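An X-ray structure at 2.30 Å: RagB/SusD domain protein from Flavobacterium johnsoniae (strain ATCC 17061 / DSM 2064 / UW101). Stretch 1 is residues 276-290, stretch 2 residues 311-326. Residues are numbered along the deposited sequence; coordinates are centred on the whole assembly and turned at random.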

# COMPACT_ATOMS: atom_id res chain seq x y z
N LEU A 276 -11.80 14.15 -6.68
CA LEU A 276 -13.04 14.02 -5.91
C LEU A 276 -14.13 13.17 -6.60
O LEU A 276 -14.61 12.17 -6.03
CB LEU A 276 -13.61 15.40 -5.58
CG LEU A 276 -14.92 15.43 -4.79
CD1 LEU A 276 -14.73 14.74 -3.45
CD2 LEU A 276 -15.40 16.86 -4.58
N LYS A 277 -14.51 13.58 -7.81
CA LYS A 277 -15.57 12.89 -8.57
C LYS A 277 -15.04 11.73 -9.41
O LYS A 277 -15.81 10.88 -9.87
CB LYS A 277 -16.32 13.88 -9.48
CG LYS A 277 -16.80 15.13 -8.78
CD LYS A 277 -17.32 16.15 -9.79
CE LYS A 277 -18.13 17.23 -9.13
NZ LYS A 277 -18.64 18.20 -10.13
N MET A 278 -13.72 11.69 -9.61
CA MET A 278 -13.11 10.52 -10.23
C MET A 278 -13.25 9.33 -9.28
O MET A 278 -13.28 8.18 -9.71
CB MET A 278 -11.64 10.77 -10.56
CG MET A 278 -11.39 11.99 -11.44
SD MET A 278 -9.64 12.29 -11.79
CE MET A 278 -9.24 10.81 -12.72
N LEU A 279 -13.33 9.62 -7.98
CA LEU A 279 -13.37 8.57 -6.95
C LEU A 279 -14.78 8.36 -6.37
O LEU A 279 -15.22 7.23 -6.23
CB LEU A 279 -12.40 8.91 -5.79
CG LEU A 279 -10.90 8.93 -6.10
CD1 LEU A 279 -10.11 9.57 -4.97
CD2 LEU A 279 -10.40 7.53 -6.38
N ALA A 280 -15.46 9.45 -6.02
CA ALA A 280 -16.72 9.37 -5.28
C ALA A 280 -17.97 9.59 -6.15
O ALA A 280 -18.00 10.44 -7.04
CB ALA A 280 -16.71 10.37 -4.15
N THR A 281 -19.03 8.85 -5.85
CA THR A 281 -20.32 9.10 -6.44
C THR A 281 -21.08 10.08 -5.54
O THR A 281 -20.91 10.06 -4.31
CB THR A 281 -21.13 7.82 -6.58
OG1 THR A 281 -21.44 7.32 -5.27
CG2 THR A 281 -20.37 6.78 -7.38
N PRO A 282 -21.91 10.94 -6.14
CA PRO A 282 -22.61 11.98 -5.37
C PRO A 282 -23.69 11.41 -4.45
O PRO A 282 -24.16 10.31 -4.70
CB PRO A 282 -23.24 12.85 -6.47
CG PRO A 282 -23.41 11.91 -7.65
CD PRO A 282 -22.22 11.00 -7.59
N LYS A 283 -24.07 12.13 -3.40
CA LYS A 283 -25.21 11.74 -2.58
C LYS A 283 -26.50 11.74 -3.43
O LYS A 283 -26.63 12.55 -4.35
CB LYS A 283 -25.38 12.68 -1.39
CG LYS A 283 -24.20 12.74 -0.45
CD LYS A 283 -24.22 14.05 0.36
CE LYS A 283 -25.56 14.29 1.05
NZ LYS A 283 -25.51 15.55 1.83
N THR A 284 -27.43 10.85 -3.12
CA THR A 284 -28.72 10.86 -3.82
C THR A 284 -29.82 11.28 -2.86
O THR A 284 -30.86 11.79 -3.28
CB THR A 284 -29.09 9.49 -4.41
OG1 THR A 284 -29.21 8.53 -3.35
CG2 THR A 284 -28.05 9.05 -5.41
N GLY A 285 -29.58 11.09 -1.57
CA GLY A 285 -30.51 11.52 -0.56
C GLY A 285 -30.00 12.74 0.19
O GLY A 285 -28.81 13.04 0.18
N SER A 286 -30.91 13.43 0.86
CA SER A 286 -30.58 14.56 1.71
C SER A 286 -30.37 14.12 3.14
O SER A 286 -30.99 13.16 3.59
CB SER A 286 -31.69 15.60 1.69
OG SER A 286 -31.48 16.62 2.66
N VAL A 287 -29.53 14.86 3.87
CA VAL A 287 -29.32 14.59 5.28
C VAL A 287 -30.63 14.68 6.05
O VAL A 287 -30.76 14.12 7.14
CB VAL A 287 -28.30 15.55 5.90
CG1 VAL A 287 -26.92 15.35 5.30
CG2 VAL A 287 -28.74 16.99 5.72
N ASN A 288 -31.61 15.39 5.49
CA ASN A 288 -32.91 15.51 6.15
C ASN A 288 -33.87 14.44 5.67
O ASN A 288 -35.06 14.47 5.97
CB ASN A 288 -33.48 16.91 5.92
CG ASN A 288 -32.62 18.00 6.53
OD1 ASN A 288 -32.56 18.17 7.75
ND2 ASN A 288 -31.93 18.75 5.67
N GLY A 289 -33.35 13.48 4.92
CA GLY A 289 -34.18 12.42 4.39
C GLY A 289 -34.75 12.80 3.03
O GLY A 289 -34.75 13.99 2.65
N GLY A 290 -35.23 11.80 2.30
CA GLY A 290 -35.78 12.00 0.97
C GLY A 290 -34.73 12.36 -0.06
O GLY A 290 -33.55 12.49 0.26
N VAL A 311 -25.70 6.86 9.24
CA VAL A 311 -25.53 8.20 8.70
C VAL A 311 -26.85 9.00 8.85
O VAL A 311 -27.93 8.48 8.58
CB VAL A 311 -25.09 8.15 7.20
CG1 VAL A 311 -24.94 9.55 6.62
CG2 VAL A 311 -23.77 7.38 7.05
N VAL A 312 -26.76 10.25 9.32
CA VAL A 312 -27.97 11.06 9.42
C VAL A 312 -28.51 11.29 8.01
O VAL A 312 -27.84 11.88 7.16
CB VAL A 312 -27.73 12.42 10.14
CG1 VAL A 312 -29.00 13.29 10.10
CG2 VAL A 312 -27.27 12.20 11.56
N GLY A 313 -29.70 10.75 7.74
CA GLY A 313 -30.23 10.74 6.39
C GLY A 313 -30.15 9.37 5.74
O GLY A 313 -30.61 9.18 4.62
N GLY A 314 -29.54 8.40 6.43
CA GLY A 314 -29.38 7.06 5.88
C GLY A 314 -28.23 7.00 4.90
O GLY A 314 -27.60 8.04 4.62
N SER A 315 -27.97 5.83 4.32
CA SER A 315 -26.78 5.67 3.49
C SER A 315 -26.82 6.50 2.20
O SER A 315 -25.77 6.78 1.61
CB SER A 315 -26.55 4.19 3.14
OG SER A 315 -27.63 3.66 2.41
N ASN A 316 -28.01 6.87 1.73
CA ASN A 316 -28.11 7.70 0.52
C ASN A 316 -27.51 9.09 0.72
O ASN A 316 -27.10 9.75 -0.25
CB ASN A 316 -29.57 7.84 0.07
CG ASN A 316 -30.09 6.59 -0.58
OD1 ASN A 316 -29.33 5.79 -1.14
ND2 ASN A 316 -31.39 6.38 -0.49
N ALA A 317 -27.46 9.52 1.98
CA ALA A 317 -26.94 10.83 2.35
C ALA A 317 -25.42 10.81 2.51
O ALA A 317 -24.84 11.70 3.14
CB ALA A 317 -27.60 11.31 3.64
N ALA A 318 -24.78 9.79 1.96
CA ALA A 318 -23.32 9.77 1.90
C ALA A 318 -22.84 9.38 0.49
O ALA A 318 -23.44 8.55 -0.18
CB ALA A 318 -22.74 8.80 2.97
N SER A 319 -21.75 10.01 0.06
CA SER A 319 -21.11 9.64 -1.20
C SER A 319 -20.72 8.17 -1.20
O SER A 319 -20.37 7.60 -0.15
CB SER A 319 -19.86 10.48 -1.46
OG SER A 319 -20.17 11.81 -1.83
N GLY A 320 -20.72 7.59 -2.39
CA GLY A 320 -20.33 6.21 -2.62
C GLY A 320 -19.04 6.08 -3.41
O GLY A 320 -18.25 7.02 -3.52
N ILE A 321 -18.80 4.90 -3.95
CA ILE A 321 -17.57 4.66 -4.68
C ILE A 321 -17.91 4.38 -6.13
O ILE A 321 -18.81 3.60 -6.42
CB ILE A 321 -16.78 3.48 -4.08
CG1 ILE A 321 -16.33 3.83 -2.66
CG2 ILE A 321 -15.60 3.12 -4.98
CD1 ILE A 321 -15.82 2.65 -1.85
N GLN A 322 -17.19 5.05 -7.03
CA GLN A 322 -17.44 4.89 -8.46
C GLN A 322 -17.32 3.43 -8.83
O GLN A 322 -16.38 2.75 -8.41
CB GLN A 322 -16.49 5.75 -9.30
CG GLN A 322 -16.77 7.26 -9.24
CD GLN A 322 -17.90 7.70 -10.18
OE1 GLN A 322 -18.63 6.86 -10.72
NE2 GLN A 322 -18.04 9.01 -10.38
N PRO A 323 -18.29 2.94 -9.61
CA PRO A 323 -18.46 1.51 -9.96
C PRO A 323 -17.24 0.91 -10.64
O PRO A 323 -16.93 -0.26 -10.41
CB PRO A 323 -19.66 1.52 -10.92
CG PRO A 323 -20.38 2.82 -10.62
CD PRO A 323 -19.35 3.80 -10.17
N TYR A 324 -16.53 1.68 -11.47
CA TYR A 324 -15.40 1.14 -12.23
C TYR A 324 -14.24 0.76 -11.29
O TYR A 324 -13.36 -0.05 -11.64
CB TYR A 324 -14.96 2.13 -13.33
CG TYR A 324 -14.85 3.59 -12.89
CD1 TYR A 324 -15.89 4.49 -13.14
CD2 TYR A 324 -13.71 4.08 -12.28
CE1 TYR A 324 -15.80 5.82 -12.76
CE2 TYR A 324 -13.60 5.43 -11.89
CZ TYR A 324 -14.65 6.28 -12.14
OH TYR A 324 -14.56 7.59 -11.76
N LEU A 325 -14.25 1.35 -10.09
CA LEU A 325 -13.24 1.03 -9.08
C LEU A 325 -13.50 -0.30 -8.38
O LEU A 325 -12.64 -0.79 -7.67
CB LEU A 325 -13.16 2.15 -8.04
CG LEU A 325 -12.88 3.54 -8.58
CD1 LEU A 325 -13.13 4.62 -7.52
CD2 LEU A 325 -11.45 3.59 -9.09
N LYS A 326 -14.68 -0.90 -8.57
CA LYS A 326 -15.05 -2.05 -7.76
C LYS A 326 -15.33 -3.32 -8.55
O LYS A 326 -15.97 -4.25 -8.05
CB LYS A 326 -16.27 -1.71 -6.89
CG LYS A 326 -15.99 -0.59 -5.93
CD LYS A 326 -17.15 -0.37 -5.00
CE LYS A 326 -18.40 0.02 -5.77
NZ LYS A 326 -19.49 0.37 -4.82
O HOH W 1 -26.72 7.05 -2.59
O HOH W 2 -31.89 10.83 2.61

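The two stretches run antiparallel and bury 814 Å² between them, with Thr 281, Gln 322 and Asn 316 covering the most surface. Thr 281 with Gly 320 is the hydrogen-bonded pair of a short antiparallel ladder, next to Ala 280 with Ile 321: Thr 281 N donates to Gly 320 O (3.1 Å), and Gly 320 N returns a bond to Thr 281 O (3.1 Å). With chi1 at 66° (p), the threonine hydroxyl folds back over its partner, and Gly 320 N adds a weak bond to Thr 281 OG1 (3.0 Å). Glycine suits this position, since an ideal CB on Gly 320 would lie 2.7 Å from Thr 281 OG1, a clash. The threonine methyl packs on the backbone where Ile 321 passes into Gln 322, Thr 281 CG2 lying 3.6 Å from Gln 322 N.

Gln 322 grips the end of the helix twice. Its backbone N donates to Leu 279 O (3.0 Å), while the side chain, bent at chi1 and chi2 (both m), brings Gln 322 NE2 to Lys 277 O (3.0 Å). Tyr 324 OH takes the intervening carbonyl, donating a very short bond to Met 278 O (2.5 Å), which sits at the ring edge. Three successive carbonyls at the helix end thus find donors in stretch 2. Leu 279 CD2 meets Leu 325 CD1 at 4.1 Å, an apolar contact between buried side chains.

Further along, Asn 316 O accepts from both Thr 284 N and Gly 285 N (3.1 Å each). Its side chain lies beside Thr 284, and water 1 links Thr 284 OG1 (3.0 Å) with Asn 316 OD1 (3.2 Å). Gly 285 lets the backbones close: an ideal CB on it would fall 2.8 Å from Asn 316 CB. Gly 313 is more constrained still: an ideal CB would clash with Ser 286 O and Val 287 CA, and its backbone angles by themselves call for glycine.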